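Local coordinates for protein alkaline serine protease AL20 (Nesterenkonia abyssinica, PDB 3CP7) that probably cleaves peptide bonds as a secreted, thermostable, trypsin-like serine protease active under alkaline conditions, at residues A[142-147]-A[161-166]; A[126-131]-A[177-182]; A[183-188]-A[199-204]. All coordinates share one frame; numbering follows the deposited sequence.

Contact 1 of 3, residues A[142-147]-A[161-166]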
loop_
_atom_site.group_PDB
_atom_site.type_symbol
_atom_site.label_atom_id
_atom_site.label_comp_id
_atom_site.label_asym_id
_atom_site.label_seq_id
_atom_site.Cartn_x
_atom_site.Cartn_y
_atom_site.Cartn_z
ATOM N N HIS A 142 9.695 2.181 27.602
ATOM C CA HIS A 142 11.033 1.671 27.832
ATOM C C HIS A 142 11.943 1.939 26.646
ATOM O O HIS A 142 11.475 2.277 25.549
ATOM C CB HIS A 142 10.984 0.179 28.174
ATOM C CG HIS A 142 10.441 -0.086 29.539
ATOM N ND1 HIS A 142 11.242 -0.119 30.660
ATOM C CD2 HIS A 142 9.173 -0.272 29.974
ATOM C CE1 HIS A 142 10.492 -0.340 31.724
ATOM N NE2 HIS A 142 9.234 -0.435 31.337
ATOM N N SER A 143 13.242 1.796 26.862
ATOM C CA SER A 143 14.226 2.090 25.830
ATOM C C SER A 143 15.353 1.074 25.786
ATOM O O SER A 143 15.619 0.375 26.779
ATOM C CB SER A 143 14.811 3.489 26.032
ATOM O OG SER A 143 15.632 3.525 27.189
ATOM N N CYS A 144 16.017 1.038 24.636
ATOM C CA CYS A 144 17.238 0.264 24.419
ATOM C C CYS A 144 18.179 1.163 23.649
ATOM O O CYS A 144 17.735 2.053 22.924
ATOM C CB CYS A 144 16.952 -0.993 23.600
ATOM S SG CYS A 144 15.829 -2.138 24.391
ATOM N N HIS A 145 19.478 0.937 23.810
ATOM C CA HIS A 145 20.483 1.781 23.195
ATOM C C HIS A 145 21.649 0.933 22.763
ATOM O O HIS A 145 22.088 0.053 23.507
ATOM C CB HIS A 145 20.956 2.853 24.182
ATOM C CG HIS A 145 19.843 3.691 24.721
ATOM N ND1 HIS A 145 19.140 3.362 25.860
ATOM C CD2 HIS A 145 19.290 4.831 24.250
ATOM C CE1 HIS A 145 18.203 4.272 26.070
ATOM N NE2 HIS A 145 18.268 5.168 25.102
ATOM N N GLY A 146 22.152 1.195 21.564
ATOM C CA GLY A 146 23.298 0.454 21.094
ATOM C C GLY A 146 23.606 0.655 19.639
ATOM O O GLY A 146 22.864 1.327 18.915
ATOM N N THR A 147 24.716 0.065 19.215
ATOM C CA THR A 147 25.151 0.125 17.836
ATOM C C THR A 147 24.557 -1.028 17.045
ATOM O O THR A 147 24.590 -2.186 17.483
ATOM C CB THR A 147 26.694 0.125 17.763
ATOM O OG1 THR A 147 27.180 1.287 18.447
ATOM C CG2 THR A 147 27.188 0.153 16.322
ATOM N N PRO A 161 21.347 -4.429 20.790
ATOM C CA PRO A 161 21.071 -5.032 22.095
ATOM C C PRO A 161 19.824 -4.406 22.717
ATOM O O PRO A 161 19.724 -3.174 22.800
ATOM C CB PRO A 161 22.322 -4.699 22.923
ATOM C CG PRO A 161 22.984 -3.562 22.216
ATOM C CD PRO A 161 22.633 -3.700 20.759
ATOM N N CYS A 162 18.870 -5.240 23.120
ATOM C CA CYS A 162 17.582 -4.739 23.586
ATOM C C CYS A 162 16.775 -5.823 24.256
ATOM O O CYS A 162 16.549 -6.875 23.669
ATOM C CB CYS A 162 16.782 -4.204 22.394
ATOM S SG CYS A 162 15.241 -3.403 22.849
ATOM N N ASN A 163 16.312 -5.546 25.467
ATOM C CA ASN A 163 15.574 -6.532 26.246
ATOM C C ASN A 163 14.049 -6.389 26.161
ATOM O O ASN A 163 13.335 -7.099 26.851
ATOM C CB ASN A 163 16.044 -6.520 27.716
ATOM C CG ASN A 163 15.652 -5.247 28.438
ATOM O OD1 ASN A 163 15.165 -4.298 27.831
ATOM N ND2 ASN A 163 15.872 -5.222 29.750
ATOM N N MET A 164 13.553 -5.482 25.310
ATOM C CA MET A 164 12.107 -5.255 25.236
ATOM C C MET A 164 11.364 -6.438 24.618
ATOM O O MET A 164 11.879 -7.093 23.711
ATOM C CB MET A 164 11.771 -3.963 24.481
ATOM C CG MET A 164 12.183 -2.708 25.237
ATOM S SD MET A 164 11.479 -1.178 24.570
ATOM C CE MET A 164 12.423 -0.955 23.052
ATOM N N THR A 165 10.146 -6.656 25.111
ATOM C CA THR A 165 9.327 -7.830 24.816
ATOM C C THR A 165 8.138 -7.462 23.918
ATOM O O THR A 165 7.990 -6.302 23.519
ATOM C CB THR A 165 8.796 -8.464 26.141
ATOM O OG1 THR A 165 8.042 -7.476 26.864
ATOM C CG2 THR A 165 9.936 -8.981 27.013
ATOM N N GLY A 166 7.283 -8.436 23.616
ATOM C CA GLY A 166 6.096 -8.219 22.784
ATOM C C GLY A 166 5.319 -7.009 23.273
ATOM O O GLY A 166 5.160 -6.821 24.477
HETATM O O HOH W 1 14.160 -1.785 28.082
HETATM O O HOH W 2 19.972 -1.794 25.159
#
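Cys144 and Cys162 face each other with their CA atoms 5.1 Å apart, on segments that run roughly antiparallel, 163° between their directions. The disulfide between them, Cys144 SG to Cys162 SG at 2.1 Å, ties strand 142-150, in the second sheet of a trypsin-like fold, to the loop after strand 158-161. No direct hydrogen bond joins the two backbones here. Two waters bridge the segments instead. One links backbone to backbone, accepting from His145 N and donating to Pro161 O. The other donates to Ser143 O and to the side-chain oxygen Asn163 OD1, at 2.7 Å from the latter. The other edge of strand 142-150 pairs with strand 124-129, through His142 with Gly129 and Cys144 with Ala127.

The Cys144 side chain points at the loop. Its partner reaches it with Cys162 SG anti to the backbone N (chi1 -174°). The S-S torsion is 64°, and Cys144 CB and Cys162 CB come within 3.4 Å of each other, tight for carbons. Met164 packs beside the bridge, with its CG 3.8 Å from Cys144 SG. A bend at chi3 brings Met164 CE back beside the same sulfur. At the far end the ring of Pro161 lies by Gly146, where a CB would collide with Pro161 CG. The buried thioether of Met164 ends against the strand backbone, its SD 3.6 Å from His142 O.

Contact 2 of 3, residues A[126-131]-A[177-182]; sequences SAYGYP and NGTGGA
Tyr128 offers one face of its ring to the methyl group of Thr179. The methyl carbon Thr179 CG2 stands 3.6 Å from the centroid of the Tyr128 ring and 23° off the ring normal, a CH-pi contact. It is displaced toward the rim, and its nearest ring atom is Tyr128 CZ at 3.4 Å. The two side chains cross at about a right angle. Gly178 O approaches the same ring obliquely. The phenol end runs on over the loop backbone, with Tyr128 OH 3.3 Å from both Gly178 CA and Gly178 C. An alanine in place of Tyr128 would probably open a gap between strand and loop and deprive the Thr179 methyl of the flat surface it rests on.

Thr179 chi1 (59°) puts OG1 between the backbone N and the carbonyl carbon, which leaves CG2 anti to the carbonyl carbon and over the ring. Gly178 has a positive phi of 100°, at which a CB would be jammed against the carbonyl O of Asn177. The amide of the same residue, Gly178 N, donates to Ser126 OG at 3.0 Å. Ser126 OG is also hydrogen-bonded to Gly176 O. The modelled place of Ser126 OG is less sure, so this double link between strand and loop is read with caution.

The contact joins strand 124-129 to the loop that follows strand 172-175, its partner in the second sheet of the trypsin-like fold. Strand 142-150 flanks 124-129 on its other side. Ile9, from strand 9-16 of the other sheet, touches both Tyr128 and Thr179.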
loop_
_atom_site.group_PDB
_atom_site.type_symbol
_atom_site.label_atom_id
_atom_site.label_comp_id
_atom_site.label_asym_id
_atom_site.label_seq_id
_atom_site.Cartn_x
_atom_site.Cartn_y
_atom_site.Cartn_z
ATOM N N SER A 126 18.812 4.806 19.669
ATOM C CA SER A 126 17.975 4.717 20.846
ATOM C C SER A 126 16.592 4.267 20.378
ATOM O O SER A 126 15.952 4.954 19.569
ATOM C CB SER A 126 17.876 6.088 21.516
ATOM O OG SER A 126 19.159 6.523 21.930
ATOM N N ALA A 127 16.160 3.100 20.852
ATOM C CA ALA A 127 14.872 2.514 20.449
ATOM C C ALA A 127 13.907 2.547 21.620
ATOM O O ALA A 127 14.311 2.364 22.766
ATOM C CB ALA A 127 15.065 1.090 19.963
ATOM N N TYR A 128 12.631 2.782 21.334
ATOM C CA TYR A 128 11.619 2.981 22.369
ATOM C C TYR A 128 10.397 2.134 22.103
ATOM O O TYR A 128 10.096 1.810 20.953
ATOM C CB TYR A 128 11.228 4.469 22.453
ATOM C CG TYR A 128 12.380 5.296 22.950
ATOM C CD1 TYR A 128 13.360 5.748 22.073
ATOM C CD2 TYR A 128 12.509 5.600 24.305
ATOM C CE1 TYR A 128 14.453 6.481 22.528
ATOM C CE2 TYR A 128 13.599 6.339 24.770
ATOM C CZ TYR A 128 14.564 6.757 23.880
ATOM O OH TYR A 128 15.645 7.489 24.308
ATOM N N GLY A 129 9.674 1.790 23.158
ATOM C CA GLY A 129 8.409 1.103 22.973
ATOM C C GLY A 129 7.692 0.845 24.272
ATOM O O GLY A 129 8.182 1.224 25.352
ATOM N N TYR A 130 6.538 0.196 24.152
ATOM C CA TYR A 130 5.695 -0.182 25.275
ATOM C C TYR A 130 5.641 -1.707 25.413
ATOM O O TYR A 130 4.610 -2.324 25.125
ATOM C CB TYR A 130 4.296 0.397 25.099
ATOM C CG TYR A 130 4.244 1.886 25.339
ATOM C CD1 TYR A 130 4.562 2.796 24.322
ATOM C CD2 TYR A 130 3.904 2.387 26.592
ATOM C CE1 TYR A 130 4.526 4.162 24.540
ATOM C CE2 TYR A 130 3.868 3.759 26.826
ATOM C CZ TYR A 130 4.171 4.640 25.793
ATOM O OH TYR A 130 4.131 5.998 26.007
ATOM N N PRO A 131 6.741 -2.311 25.888
ATOM C CA PRO A 131 6.738 -3.772 26.023
ATOM C C PRO A 131 5.668 -4.201 27.029
ATOM O O PRO A 131 5.462 -3.526 28.047
ATOM C CB PRO A 131 8.144 -4.084 26.548
ATOM C CG PRO A 131 8.598 -2.812 27.198
ATOM C CD PRO A 131 8.004 -1.713 26.358
ATOM N N ASN A 177 21.490 9.510 20.601
ATOM C CA ASN A 177 21.061 9.252 21.976
ATOM C C ASN A 177 19.820 10.055 22.326
ATOM O O ASN A 177 19.775 11.278 22.152
ATOM C CB ASN A 177 22.200 9.464 23.007
ATOM C CG ASN A 177 22.248 8.333 24.086
ATOM O OD1 ASN A 177 21.395 8.251 24.968
ATOM N ND2 ASN A 177 23.243 7.460 23.985
ATOM N N GLY A 178 18.797 9.347 22.792
ATOM C CA GLY A 178 17.563 9.974 23.236
ATOM C C GLY A 178 16.429 9.923 22.224
ATOM O O GLY A 178 16.540 9.293 21.165
ATOM N N THR A 179 15.342 10.609 22.554
ATOM C CA THR A 179 14.118 10.572 21.754
ATOM C C THR A 179 14.034 11.636 20.658
ATOM O O THR A 179 13.063 11.662 19.902
ATOM C CB THR A 179 12.881 10.729 22.649
ATOM O OG1 THR A 179 12.962 11.976 23.349
ATOM C CG2 THR A 179 12.802 9.601 23.664
ATOM N N GLY A 180 15.053 12.484 20.551
ATOM C CA GLY A 180 14.972 13.668 19.688
ATOM C C GLY A 180 15.533 13.555 18.283
ATOM O O GLY A 180 15.310 14.439 17.456
ATOM N N GLY A 181 16.265 12.476 18.004
ATOM C CA GLY A 181 16.878 12.279 16.691
ATOM C C GLY A 181 15.887 11.875 15.607
ATOM O O GLY A 181 14.693 11.693 15.871
ATOM N N ALA A 182 16.383 11.745 14.381
ATOM C CA ALA A 182 15.550 11.302 13.265
ATOM C C ALA A 182 15.221 9.821 13.415
ATOM O O ALA A 182 16.093 9.012 13.752
ATOM C CB ALA A 182 16.248 11.559 11.927
#

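Contact 3 of 3, residues A[183-188]-A[199-204]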
loop_
_atom_site.group_PDB
_atom_site.type_symbol
_atom_site.label_atom_id
_atom_site.label_comp_id
_atom_site.label_asym_id
_atom_site.label_seq_id
_atom_site.Cartn_x
_atom_site.Cartn_y
_atom_site.Cartn_z
ATOM N N GLN A 183 13.957 9.479 13.176
ATOM C CA GLN A 183 13.581 8.073 13.158
ATOM C C GLN A 183 14.159 7.393 11.930
ATOM O O GLN A 183 14.078 7.922 10.820
ATOM C CB GLN A 183 12.060 7.914 13.182
ATOM C CG GLN A 183 11.659 6.441 13.153
ATOM C CD GLN A 183 10.238 6.185 13.569
ATOM O OE1 GLN A 183 9.480 7.111 13.888
ATOM N NE2 GLN A 183 9.864 4.913 13.588
ATOM N N ASN A 184 14.740 6.214 12.125
ATOM C CA ASN A 184 15.404 5.533 11.033
ATOM C C ASN A 184 15.220 4.006 11.018
ATOM O O ASN A 184 15.840 3.304 10.216
ATOM C CB ASN A 184 16.876 5.940 11.006
ATOM C CG ASN A 184 17.616 5.430 9.787
ATOM O OD1 ASN A 184 17.261 5.733 8.627
ATOM N ND2 ASN A 184 18.685 4.683 10.035
ATOM N N SER A 185 14.351 3.512 11.898
ATOM C CA SER A 185 13.848 2.138 11.813
ATOM C C SER A 185 12.718 1.998 12.820
ATOM O O SER A 185 12.239 3.000 13.397
ATOM C CB SER A 185 14.951 1.081 12.027
ATOM O OG SER A 185 14.454 -0.220 11.733
ATOM N N THR A 186 12.305 0.757 13.029
ATOM C CA THR A 186 11.204 0.442 13.896
ATOM C C THR A 186 11.535 -0.912 14.560
ATOM O O THR A 186 12.224 -1.748 13.947
ATOM C CB THR A 186 10.003 0.448 12.923
ATOM O OG1 THR A 186 9.148 1.610 13.026
ATOM C CG2 THR A 186 9.464 -0.913 12.409
ATOM N N ASN A 187 11.103 -1.116 15.807
ATOM C CA ASN A 187 11.213 -2.445 16.418
ATOM C C ASN A 187 10.384 -3.433 15.628
ATOM O O ASN A 187 9.185 -3.225 15.466
ATOM C CB ASN A 187 10.694 -2.453 17.859
ATOM C CG ASN A 187 11.465 -1.513 18.773
ATOM O OD1 ASN A 187 12.690 -1.378 18.672
ATOM N ND2 ASN A 187 10.741 -0.849 19.677
ATOM N N SER A 188 10.994 -4.518 15.159
ATOM C CA SER A 188 10.266 -5.483 14.342
ATOM C C SER A 188 10.200 -6.910 14.898
ATOM O O SER A 188 9.105 -7.469 15.011
ATOM C CB SER A 188 10.806 -5.472 12.909
ATOM O OG SER A 188 10.345 -6.587 12.162
ATOM N N PHE A 199 15.606 -6.616 16.186
ATOM C CA PHE A 199 15.863 -6.312 14.791
ATOM C C PHE A 199 14.856 -5.328 14.257
ATOM O O PHE A 199 13.676 -5.348 14.626
ATOM C CB PHE A 199 15.913 -7.593 13.947
ATOM C CG PHE A 199 17.072 -8.463 14.311
ATOM C CD1 PHE A 199 16.962 -9.377 15.349
ATOM C CD2 PHE A 199 18.299 -8.306 13.676
ATOM C CE1 PHE A 199 18.060 -10.158 15.736
ATOM C CE2 PHE A 199 19.408 -9.080 14.056
ATOM C CZ PHE A 199 19.287 -9.999 15.087
ATOM N N GLY A 200 15.363 -4.451 13.405
ATOM C CA GLY A 200 14.544 -3.451 12.747
ATOM C C GLY A 200 14.920 -3.375 11.292
ATOM O O GLY A 200 16.079 -3.565 10.933
ATOM N N PRO A 201 13.944 -3.086 10.428
ATOM C CA PRO A 201 14.225 -3.083 8.997
ATOM C C PRO A 201 15.062 -1.892 8.546
ATOM O O PRO A 201 15.006 -0.813 9.156
ATOM C CB PRO A 201 12.826 -3.021 8.369
ATOM C CG PRO A 201 12.010 -2.265 9.406
ATOM C CD PRO A 201 12.522 -2.798 10.718
ATOM N N TYR A 202 15.798 -2.076 7.459
ATOM C CA TYR A 202 16.534 -0.963 6.881
ATOM C C TYR A 202 15.561 0.044 6.267
ATOM O O TYR A 202 14.688 -0.318 5.469
ATOM C CB TYR A 202 17.556 -1.451 5.842
ATOM C CG TYR A 202 18.395 -0.327 5.292
ATOM C CD1 TYR A 202 18.135 0.198 4.028
ATOM C CD2 TYR A 202 19.419 0.236 6.055
ATOM C CE1 TYR A 202 18.891 1.253 3.530
ATOM C CE2 TYR A 202 20.178 1.296 5.558
ATOM C CZ TYR A 202 19.908 1.784 4.295
ATOM O OH TYR A 202 20.647 2.839 3.807
ATOM N N PHE A 203 15.710 1.312 6.636
ATOM C CA PHE A 203 14.880 2.355 6.033
ATOM C C PHE A 203 15.551 2.836 4.745
ATOM O O PHE A 203 16.408 3.735 4.763
ATOM C CB PHE A 203 14.655 3.516 7.008
ATOM C CG PHE A 203 13.394 3.393 7.855
ATOM C CD1 PHE A 203 12.777 2.155 8.119
ATOM C CD2 PHE A 203 12.846 4.535 8.424
ATOM C CE1 PHE A 203 11.602 2.086 8.903
ATOM C CE2 PHE A 203 11.692 4.462 9.229
ATOM C CZ PHE A 203 11.077 3.242 9.464
ATOM N N GLY A 204 15.172 2.208 3.637
ATOM C CA GLY A 204 15.725 2.546 2.335
ATOM C C GLY A 204 14.711 3.233 1.449
ATOM O O GLY A 204 13.808 3.906 1.945
HETATM O O HOH W 3 17.611 1.696 8.833
#
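Phe203 lays one face of its ring flat against the backbone of Asn184 and Ser185. Ser185 CA sits over the ring centre, 3.7 Å from the Phe203 centroid and 13° off the normal, a CH-pi contact. Asn184 C lies over the same face, nearer the rim. Asn184 and Ser185 form a classic beta bulge opposite Trp173.

The Ser185 side chain takes another partner. With OG anti to the backbone N (chi1 -171°), it donates to Pro201 O at 2.7 Å. The hydroxyl is tilted 21° from that carbonyl plane. Ser185 OG also touches Pro201 CD. The Thr186 and Pro201 side chains cross obliquely, with Thr186 CG2 4.0 Å from Pro201 CD. Gly200 fits here because a CB would clash with Ser185 OG and Thr186 O. Beyond it, Ser188 N donates to Phe199 O at 2.9 Å.

All the touching residues are buried, so the polar groups need partners within the fold. A water donates to Asn184 O and accepts from Phe203 N. Gln183 NE2 donates to Ser185 O within its own segment, while Gln183 OE1 is hydrogen-bonded to Asn26. Ser188 OG is hydrogen-bonded to Asp91, the acid of a probable Ser-His-Asp triad, so Ser188 is likely to help position it as a second-shell residue.

Contact 3 is fully buried and the nearest to the middle of the chain, its centre about 9 Å from the centre of the chain. Contacts 1 and 2 are only partly buried. All three reach the same antiparallel sheet. Contacts 1 and 2 hold its neighbouring strands 142-150 and 124-129, and contact 1 is nested in the loop that contact 2 closes. Contact 3 involves the outermost strands, 183-191 and 197-200. The chemistry differs with place: a covalent bridge and waters in contact 1, a methyl on an aromatic face and one backbone-to-hydroxyl bond in contact 2, and direct hydrogen bonds, one water and ring-on-backbone packing in contact 3. Asn187 touches both other contacts, meeting Met164 and, through a weak hydrogen bond, Tyr128 O.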